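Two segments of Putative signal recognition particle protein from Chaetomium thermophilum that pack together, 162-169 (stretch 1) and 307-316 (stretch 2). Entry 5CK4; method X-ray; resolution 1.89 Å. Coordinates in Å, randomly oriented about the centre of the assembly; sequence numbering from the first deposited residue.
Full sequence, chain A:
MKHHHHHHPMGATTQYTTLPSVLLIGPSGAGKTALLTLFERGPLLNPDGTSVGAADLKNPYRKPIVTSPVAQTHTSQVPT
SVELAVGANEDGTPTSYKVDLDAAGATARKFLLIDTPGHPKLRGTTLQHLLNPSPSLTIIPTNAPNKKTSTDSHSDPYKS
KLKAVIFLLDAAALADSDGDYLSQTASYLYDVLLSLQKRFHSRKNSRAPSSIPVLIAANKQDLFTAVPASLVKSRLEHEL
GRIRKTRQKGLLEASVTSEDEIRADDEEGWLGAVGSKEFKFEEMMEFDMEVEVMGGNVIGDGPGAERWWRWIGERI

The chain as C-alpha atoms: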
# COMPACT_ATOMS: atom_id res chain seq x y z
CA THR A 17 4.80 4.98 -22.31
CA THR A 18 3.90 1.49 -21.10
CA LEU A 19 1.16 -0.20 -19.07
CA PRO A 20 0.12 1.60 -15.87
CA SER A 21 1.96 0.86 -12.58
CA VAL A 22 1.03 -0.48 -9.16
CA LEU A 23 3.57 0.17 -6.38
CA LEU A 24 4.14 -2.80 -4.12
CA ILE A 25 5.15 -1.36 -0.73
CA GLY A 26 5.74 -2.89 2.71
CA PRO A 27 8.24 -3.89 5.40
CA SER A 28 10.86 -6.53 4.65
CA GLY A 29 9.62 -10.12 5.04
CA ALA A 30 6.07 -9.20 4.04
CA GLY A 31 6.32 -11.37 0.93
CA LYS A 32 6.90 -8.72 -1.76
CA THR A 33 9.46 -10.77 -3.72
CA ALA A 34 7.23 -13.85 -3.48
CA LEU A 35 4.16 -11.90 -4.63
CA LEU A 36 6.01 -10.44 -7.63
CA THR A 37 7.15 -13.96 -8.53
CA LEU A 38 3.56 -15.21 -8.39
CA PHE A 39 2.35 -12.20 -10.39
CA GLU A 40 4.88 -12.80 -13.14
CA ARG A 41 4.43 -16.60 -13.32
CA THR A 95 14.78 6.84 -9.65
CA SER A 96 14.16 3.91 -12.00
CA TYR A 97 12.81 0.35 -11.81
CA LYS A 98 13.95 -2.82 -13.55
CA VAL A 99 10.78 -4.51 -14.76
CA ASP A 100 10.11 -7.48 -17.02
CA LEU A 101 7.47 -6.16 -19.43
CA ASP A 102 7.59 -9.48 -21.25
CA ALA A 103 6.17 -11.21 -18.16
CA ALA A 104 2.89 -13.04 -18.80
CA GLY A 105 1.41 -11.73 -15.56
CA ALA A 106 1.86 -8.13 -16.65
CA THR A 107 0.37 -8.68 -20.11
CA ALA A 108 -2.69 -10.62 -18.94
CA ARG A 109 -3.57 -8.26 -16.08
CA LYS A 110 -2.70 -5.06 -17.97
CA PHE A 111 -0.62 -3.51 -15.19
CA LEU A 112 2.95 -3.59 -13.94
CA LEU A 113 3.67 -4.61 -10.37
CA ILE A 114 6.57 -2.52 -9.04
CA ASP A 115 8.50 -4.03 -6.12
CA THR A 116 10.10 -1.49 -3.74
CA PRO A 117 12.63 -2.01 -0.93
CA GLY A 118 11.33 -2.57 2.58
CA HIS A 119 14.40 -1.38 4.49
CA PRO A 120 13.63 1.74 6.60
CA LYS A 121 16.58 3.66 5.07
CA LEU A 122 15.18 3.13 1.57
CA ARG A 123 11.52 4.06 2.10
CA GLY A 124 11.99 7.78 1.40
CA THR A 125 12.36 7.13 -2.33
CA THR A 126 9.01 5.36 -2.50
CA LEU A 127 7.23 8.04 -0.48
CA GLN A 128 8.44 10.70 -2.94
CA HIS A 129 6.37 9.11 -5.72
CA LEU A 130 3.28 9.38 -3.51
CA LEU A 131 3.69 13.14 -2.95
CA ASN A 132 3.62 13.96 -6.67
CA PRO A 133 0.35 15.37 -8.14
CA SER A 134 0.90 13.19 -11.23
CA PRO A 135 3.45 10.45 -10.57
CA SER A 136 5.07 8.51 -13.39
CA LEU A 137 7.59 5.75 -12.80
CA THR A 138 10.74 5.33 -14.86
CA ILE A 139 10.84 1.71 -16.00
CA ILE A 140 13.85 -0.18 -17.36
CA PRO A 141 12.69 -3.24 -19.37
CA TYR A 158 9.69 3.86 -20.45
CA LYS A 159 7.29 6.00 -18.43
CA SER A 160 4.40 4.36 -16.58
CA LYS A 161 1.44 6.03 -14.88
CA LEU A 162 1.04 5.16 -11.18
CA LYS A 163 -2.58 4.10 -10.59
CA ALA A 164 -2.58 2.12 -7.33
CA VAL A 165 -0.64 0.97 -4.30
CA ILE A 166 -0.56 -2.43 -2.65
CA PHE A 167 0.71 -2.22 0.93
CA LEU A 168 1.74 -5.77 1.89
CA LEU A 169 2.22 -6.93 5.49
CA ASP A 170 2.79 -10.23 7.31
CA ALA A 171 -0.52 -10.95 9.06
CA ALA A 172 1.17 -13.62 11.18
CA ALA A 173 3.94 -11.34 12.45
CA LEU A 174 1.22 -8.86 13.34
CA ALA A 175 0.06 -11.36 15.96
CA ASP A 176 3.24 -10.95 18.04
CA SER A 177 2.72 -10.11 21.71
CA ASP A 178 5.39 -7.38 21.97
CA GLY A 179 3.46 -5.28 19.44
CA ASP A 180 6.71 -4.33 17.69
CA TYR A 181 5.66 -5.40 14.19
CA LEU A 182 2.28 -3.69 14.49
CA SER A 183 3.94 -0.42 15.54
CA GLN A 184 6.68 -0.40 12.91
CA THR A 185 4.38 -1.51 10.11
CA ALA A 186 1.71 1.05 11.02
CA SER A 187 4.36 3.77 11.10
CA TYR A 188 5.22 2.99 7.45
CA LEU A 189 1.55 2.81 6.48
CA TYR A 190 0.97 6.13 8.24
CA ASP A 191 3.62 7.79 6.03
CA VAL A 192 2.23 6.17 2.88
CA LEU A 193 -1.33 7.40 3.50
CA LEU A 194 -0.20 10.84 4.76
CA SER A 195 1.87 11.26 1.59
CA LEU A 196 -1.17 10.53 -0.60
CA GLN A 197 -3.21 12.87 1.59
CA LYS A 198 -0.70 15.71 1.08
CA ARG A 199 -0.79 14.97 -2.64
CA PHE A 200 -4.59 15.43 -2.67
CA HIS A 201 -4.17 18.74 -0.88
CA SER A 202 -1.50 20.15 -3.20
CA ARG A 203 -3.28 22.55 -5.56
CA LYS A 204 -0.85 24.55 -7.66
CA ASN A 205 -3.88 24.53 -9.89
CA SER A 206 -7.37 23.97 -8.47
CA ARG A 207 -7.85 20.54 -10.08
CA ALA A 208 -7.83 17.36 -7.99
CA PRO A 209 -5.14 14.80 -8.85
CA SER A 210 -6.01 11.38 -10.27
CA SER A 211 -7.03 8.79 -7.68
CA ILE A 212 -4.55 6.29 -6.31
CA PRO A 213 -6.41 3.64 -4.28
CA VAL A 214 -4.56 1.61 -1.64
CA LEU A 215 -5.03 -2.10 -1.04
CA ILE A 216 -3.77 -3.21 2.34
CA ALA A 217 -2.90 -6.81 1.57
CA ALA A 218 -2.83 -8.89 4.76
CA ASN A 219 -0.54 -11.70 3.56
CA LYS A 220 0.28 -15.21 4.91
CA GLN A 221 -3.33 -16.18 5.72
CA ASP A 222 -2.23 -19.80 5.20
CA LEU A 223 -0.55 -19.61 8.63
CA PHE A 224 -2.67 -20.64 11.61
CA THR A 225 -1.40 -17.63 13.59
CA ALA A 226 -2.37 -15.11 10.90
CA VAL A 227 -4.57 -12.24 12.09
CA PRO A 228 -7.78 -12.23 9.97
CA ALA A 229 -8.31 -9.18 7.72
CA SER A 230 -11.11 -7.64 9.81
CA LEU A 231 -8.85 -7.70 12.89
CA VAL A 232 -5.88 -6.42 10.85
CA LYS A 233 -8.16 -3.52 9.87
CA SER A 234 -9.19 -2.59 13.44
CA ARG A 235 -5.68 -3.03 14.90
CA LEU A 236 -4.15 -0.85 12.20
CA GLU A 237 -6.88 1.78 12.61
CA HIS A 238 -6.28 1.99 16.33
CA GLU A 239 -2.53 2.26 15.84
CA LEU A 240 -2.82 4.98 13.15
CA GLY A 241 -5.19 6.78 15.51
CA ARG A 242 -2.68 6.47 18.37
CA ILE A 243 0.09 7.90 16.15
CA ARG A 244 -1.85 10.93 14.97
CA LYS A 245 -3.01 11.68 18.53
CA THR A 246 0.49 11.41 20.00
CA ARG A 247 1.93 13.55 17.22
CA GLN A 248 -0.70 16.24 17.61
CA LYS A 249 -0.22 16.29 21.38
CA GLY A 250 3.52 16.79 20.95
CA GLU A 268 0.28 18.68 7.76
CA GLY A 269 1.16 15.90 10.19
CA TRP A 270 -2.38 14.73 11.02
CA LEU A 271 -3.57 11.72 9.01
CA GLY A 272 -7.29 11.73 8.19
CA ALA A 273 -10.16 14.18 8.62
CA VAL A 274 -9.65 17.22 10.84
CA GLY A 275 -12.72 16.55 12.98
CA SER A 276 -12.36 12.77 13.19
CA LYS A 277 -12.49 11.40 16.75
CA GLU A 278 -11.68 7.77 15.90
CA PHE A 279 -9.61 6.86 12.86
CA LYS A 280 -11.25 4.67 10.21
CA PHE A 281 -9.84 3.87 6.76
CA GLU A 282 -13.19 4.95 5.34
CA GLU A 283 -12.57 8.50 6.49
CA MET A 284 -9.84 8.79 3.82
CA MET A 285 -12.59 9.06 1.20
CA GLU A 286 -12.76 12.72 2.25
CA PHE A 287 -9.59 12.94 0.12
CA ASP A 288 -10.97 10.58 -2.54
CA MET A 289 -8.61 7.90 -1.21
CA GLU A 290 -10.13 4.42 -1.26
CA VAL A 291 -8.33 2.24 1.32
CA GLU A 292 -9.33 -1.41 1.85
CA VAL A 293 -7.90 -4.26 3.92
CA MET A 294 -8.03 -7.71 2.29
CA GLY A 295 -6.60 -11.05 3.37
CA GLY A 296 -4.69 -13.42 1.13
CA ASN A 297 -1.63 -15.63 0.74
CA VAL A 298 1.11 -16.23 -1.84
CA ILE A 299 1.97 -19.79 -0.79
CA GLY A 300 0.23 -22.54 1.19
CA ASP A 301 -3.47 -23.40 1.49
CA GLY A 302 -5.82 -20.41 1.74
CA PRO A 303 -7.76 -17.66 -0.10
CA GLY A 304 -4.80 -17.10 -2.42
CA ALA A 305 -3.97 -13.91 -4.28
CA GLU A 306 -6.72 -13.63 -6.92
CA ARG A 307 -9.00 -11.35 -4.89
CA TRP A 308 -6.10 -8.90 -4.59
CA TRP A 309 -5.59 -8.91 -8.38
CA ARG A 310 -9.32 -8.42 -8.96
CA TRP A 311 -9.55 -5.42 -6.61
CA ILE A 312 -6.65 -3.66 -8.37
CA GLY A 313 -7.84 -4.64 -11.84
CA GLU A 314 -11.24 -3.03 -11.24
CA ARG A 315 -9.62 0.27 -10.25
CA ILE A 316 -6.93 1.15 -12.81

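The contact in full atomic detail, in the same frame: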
# COMPACT_ATOMS: atom_id res chain seq x y z
N LEU A 162 1.37 5.80 -12.45
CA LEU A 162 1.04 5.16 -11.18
C LEU A 162 -0.46 5.24 -10.91
O LEU A 162 -1.02 6.34 -10.84
CB LEU A 162 1.81 5.83 -10.04
CG LEU A 162 1.55 5.25 -8.65
CD1 LEU A 162 1.98 3.79 -8.60
CD2 LEU A 162 2.27 6.08 -7.60
N LYS A 163 -1.13 4.10 -10.76
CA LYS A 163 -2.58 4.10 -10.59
C LYS A 163 -3.07 3.45 -9.29
O LYS A 163 -4.24 3.60 -8.92
CB LYS A 163 -3.28 3.47 -11.79
CG LYS A 163 -3.07 4.23 -13.09
CD LYS A 163 -4.20 4.00 -14.07
CE LYS A 163 -5.49 4.69 -13.61
NZ LYS A 163 -6.48 4.84 -14.73
N ALA A 164 -2.20 2.73 -8.60
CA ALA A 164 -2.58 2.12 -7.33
C ALA A 164 -1.39 1.71 -6.50
O ALA A 164 -0.27 1.63 -6.99
CB ALA A 164 -3.50 0.91 -7.56
N VAL A 165 -1.66 1.42 -5.23
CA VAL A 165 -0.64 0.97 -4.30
C VAL A 165 -1.13 -0.30 -3.62
O VAL A 165 -2.27 -0.37 -3.17
CB VAL A 165 -0.40 2.03 -3.21
CG1 VAL A 165 0.43 1.45 -2.03
CG2 VAL A 165 0.27 3.24 -3.80
N ILE A 166 -0.29 -1.32 -3.56
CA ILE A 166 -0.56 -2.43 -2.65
C ILE A 166 0.41 -2.32 -1.47
O ILE A 166 1.63 -2.29 -1.67
CB ILE A 166 -0.38 -3.79 -3.34
CG1 ILE A 166 -1.40 -3.97 -4.47
CG2 ILE A 166 -0.50 -4.92 -2.31
CD1 ILE A 166 -1.15 -5.25 -5.33
N PHE A 167 -0.13 -2.21 -0.26
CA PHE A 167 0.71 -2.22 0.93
C PHE A 167 0.64 -3.61 1.56
O PHE A 167 -0.39 -3.98 2.15
CB PHE A 167 0.25 -1.16 1.93
CG PHE A 167 1.15 -1.04 3.14
CD1 PHE A 167 0.97 -1.87 4.25
CD2 PHE A 167 2.21 -0.13 3.15
CE1 PHE A 167 1.82 -1.76 5.36
CE2 PHE A 167 3.04 -0.02 4.26
CZ PHE A 167 2.85 -0.83 5.35
N LEU A 168 1.72 -4.38 1.44
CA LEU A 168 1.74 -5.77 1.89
C LEU A 168 2.34 -5.87 3.29
O LEU A 168 3.35 -5.25 3.58
CB LEU A 168 2.57 -6.62 0.94
CG LEU A 168 2.47 -8.16 0.94
CD1 LEU A 168 1.12 -8.63 0.39
CD2 LEU A 168 3.59 -8.73 0.10
N LEU A 169 1.71 -6.67 4.15
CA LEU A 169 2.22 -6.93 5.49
C LEU A 169 2.07 -8.42 5.82
O LEU A 169 1.26 -9.12 5.21
CB LEU A 169 1.51 -6.06 6.55
CG LEU A 169 -0.03 -6.20 6.67
CD1 LEU A 169 -0.42 -7.37 7.61
CD2 LEU A 169 -0.64 -4.90 7.16
N ARG A 307 -8.15 -12.46 -5.32
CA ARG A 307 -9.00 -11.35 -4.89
C ARG A 307 -8.23 -10.03 -4.88
O ARG A 307 -8.80 -8.98 -5.18
CB ARG A 307 -9.60 -11.61 -3.50
CG ARG A 307 -10.64 -12.72 -3.47
CD ARG A 307 -11.68 -12.45 -2.39
NE ARG A 307 -12.40 -11.20 -2.64
CZ ARG A 307 -12.58 -10.24 -1.73
NH1 ARG A 307 -12.10 -10.38 -0.50
NH2 ARG A 307 -13.24 -9.13 -2.06
N TRP A 308 -6.95 -10.09 -4.53
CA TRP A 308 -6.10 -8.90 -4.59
C TRP A 308 -6.00 -8.40 -6.03
O TRP A 308 -6.18 -7.21 -6.28
CB TRP A 308 -4.69 -9.19 -4.08
CG TRP A 308 -4.53 -9.43 -2.61
CD1 TRP A 308 -5.35 -9.00 -1.60
CD2 TRP A 308 -3.46 -10.15 -1.97
NE1 TRP A 308 -4.86 -9.42 -0.39
CE2 TRP A 308 -3.70 -10.12 -0.59
CE3 TRP A 308 -2.34 -10.83 -2.45
CZ2 TRP A 308 -2.84 -10.73 0.33
CZ3 TRP A 308 -1.49 -11.43 -1.54
CH2 TRP A 308 -1.74 -11.38 -0.17
N TRP A 309 -5.73 -9.30 -6.97
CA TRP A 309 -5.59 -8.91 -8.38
C TRP A 309 -6.88 -8.34 -8.94
O TRP A 309 -6.86 -7.44 -9.78
CB TRP A 309 -5.16 -10.09 -9.26
CG TRP A 309 -3.90 -10.83 -8.85
CD1 TRP A 309 -3.72 -12.18 -8.86
CD2 TRP A 309 -2.66 -10.27 -8.38
NE1 TRP A 309 -2.45 -12.50 -8.42
CE2 TRP A 309 -1.78 -11.35 -8.12
CE3 TRP A 309 -2.20 -8.97 -8.15
CZ2 TRP A 309 -0.48 -11.16 -7.65
CZ3 TRP A 309 -0.92 -8.78 -7.68
CH2 TRP A 309 -0.07 -9.87 -7.44
N ARG A 310 -8.01 -8.87 -8.49
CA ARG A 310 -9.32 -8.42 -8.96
C ARG A 310 -9.61 -6.99 -8.49
O ARG A 310 -10.08 -6.15 -9.25
CB ARG A 310 -10.41 -9.36 -8.46
CG ARG A 310 -11.81 -9.05 -8.95
CD ARG A 310 -12.75 -10.22 -8.65
NE ARG A 310 -12.29 -11.47 -9.26
CZ ARG A 310 -11.70 -12.46 -8.60
NH1 ARG A 310 -11.47 -12.36 -7.30
NH2 ARG A 310 -11.32 -13.56 -9.25
N TRP A 311 -9.31 -6.73 -7.22
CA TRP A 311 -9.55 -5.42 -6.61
C TRP A 311 -8.78 -4.33 -7.36
O TRP A 311 -9.34 -3.28 -7.71
CB TRP A 311 -9.15 -5.46 -5.14
CG TRP A 311 -9.58 -4.27 -4.32
CD1 TRP A 311 -10.73 -4.14 -3.60
CD2 TRP A 311 -8.85 -3.05 -4.14
NE1 TRP A 311 -10.77 -2.92 -2.98
CE2 TRP A 311 -9.63 -2.22 -3.30
CE3 TRP A 311 -7.63 -2.57 -4.61
CZ2 TRP A 311 -9.21 -0.96 -2.91
CZ3 TRP A 311 -7.22 -1.30 -4.22
CH2 TRP A 311 -8.01 -0.51 -3.38
N ILE A 312 -7.50 -4.59 -7.63
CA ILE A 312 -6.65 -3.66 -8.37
C ILE A 312 -7.11 -3.50 -9.81
O ILE A 312 -7.22 -2.38 -10.33
CB ILE A 312 -5.18 -4.11 -8.35
CG1 ILE A 312 -4.63 -4.09 -6.92
CG2 ILE A 312 -4.34 -3.24 -9.27
CD1 ILE A 312 -4.42 -2.70 -6.35
N GLY A 313 -7.37 -4.63 -10.46
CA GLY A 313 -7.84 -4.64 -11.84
C GLY A 313 -9.10 -3.82 -12.07
O GLY A 313 -9.25 -3.22 -13.13
N GLU A 314 -9.99 -3.79 -11.09
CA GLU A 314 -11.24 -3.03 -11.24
C GLU A 314 -11.05 -1.53 -11.05
O GLU A 314 -11.99 -0.75 -11.25
CB GLU A 314 -12.30 -3.55 -10.27
CG GLU A 314 -12.86 -4.91 -10.63
CD GLU A 314 -13.77 -5.47 -9.56
OE1 GLU A 314 -13.90 -4.84 -8.49
OE2 GLU A 314 -14.34 -6.56 -9.78
N ARG A 315 -9.85 -1.12 -10.67
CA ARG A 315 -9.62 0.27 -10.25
C ARG A 315 -8.55 1.04 -11.02
O ARG A 315 -8.24 2.18 -10.66
CB ARG A 315 -9.30 0.32 -8.76
CG ARG A 315 -10.51 0.14 -7.88
CD ARG A 315 -10.13 -0.22 -6.46
NE ARG A 315 -11.32 -0.30 -5.62
CZ ARG A 315 -12.11 -1.36 -5.56
NH1 ARG A 315 -11.83 -2.45 -6.28
NH2 ARG A 315 -13.19 -1.34 -4.79
N ILE A 316 -7.97 0.45 -12.06
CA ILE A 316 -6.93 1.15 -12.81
C ILE A 316 -7.28 1.36 -14.28
O ILE A 316 -8.21 0.74 -14.81
CB ILE A 316 -5.60 0.42 -12.70
CG1 ILE A 316 -5.71 -0.96 -13.34
CG2 ILE A 316 -5.17 0.32 -11.24
CD1 ILE A 316 -4.59 -1.88 -12.96
O HOH W 1 -6.63 4.07 -10.22

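Residues 162-169 form part of a longer β-strand, and the last turns of the C-terminal helix, from Arg307, lie against it. The two axes run nearly antiparallel, at 152° between their N-to-C directions, and approach to 10.0 Å, a spacing that leaves room for a layer of side chains. The helix is held by i to i-4 hydrogen bonds, such as Gly313 N to Trp309 O (2.9 Å). Near its end Arg315 N bonds instead to Ile312 O (2.9 Å), a tighter i to i-3 turn. Beyond this the chain closes on the strand, and the CA atoms of Lys163 and Ile316 are 5.7 Å apart.

No direct hydrogen bond joins the stretches; the contact is essentially apolar and buries 393 Å². Because strand side chains alternate, Ala164 and Ile166 both point toward the helix, whereas Val165 between them points away. Ile312 fills the space beside this pair: its CD1 lies 3.9 Å from Ala164 CB and 3.8 Å from Ile166 CG1, so one methyl group packs against both residues. Ile166 also reaches Trp309, with CD1 4.2 Å from CZ3; although the CA-to-CB bond of Trp309 points away from the strand, its indole extends back to make this contact. Farther along, Leu168 CD1 meets Trp308 CH2 at 4.0 Å. The antiparallel course thus pairs later strand residues with earlier helix residues.

At the other end, Ile316 CG2 packs 4.1 Å from Ala164 CB and 3.7 Å from Lys163 CB, extending the apolar layer to the aliphatic base of the lysine. Lys163 NZ comes within 3.6 Å of Ile316 C. A water bridges the backbones here, donating to Lys163 O (2.8 Å from the water O) and to Arg315 O (2.5 Å from the same atom). Arg315 itself braces the helix end, its NH1 donating to Trp311 O at 3.0 Å.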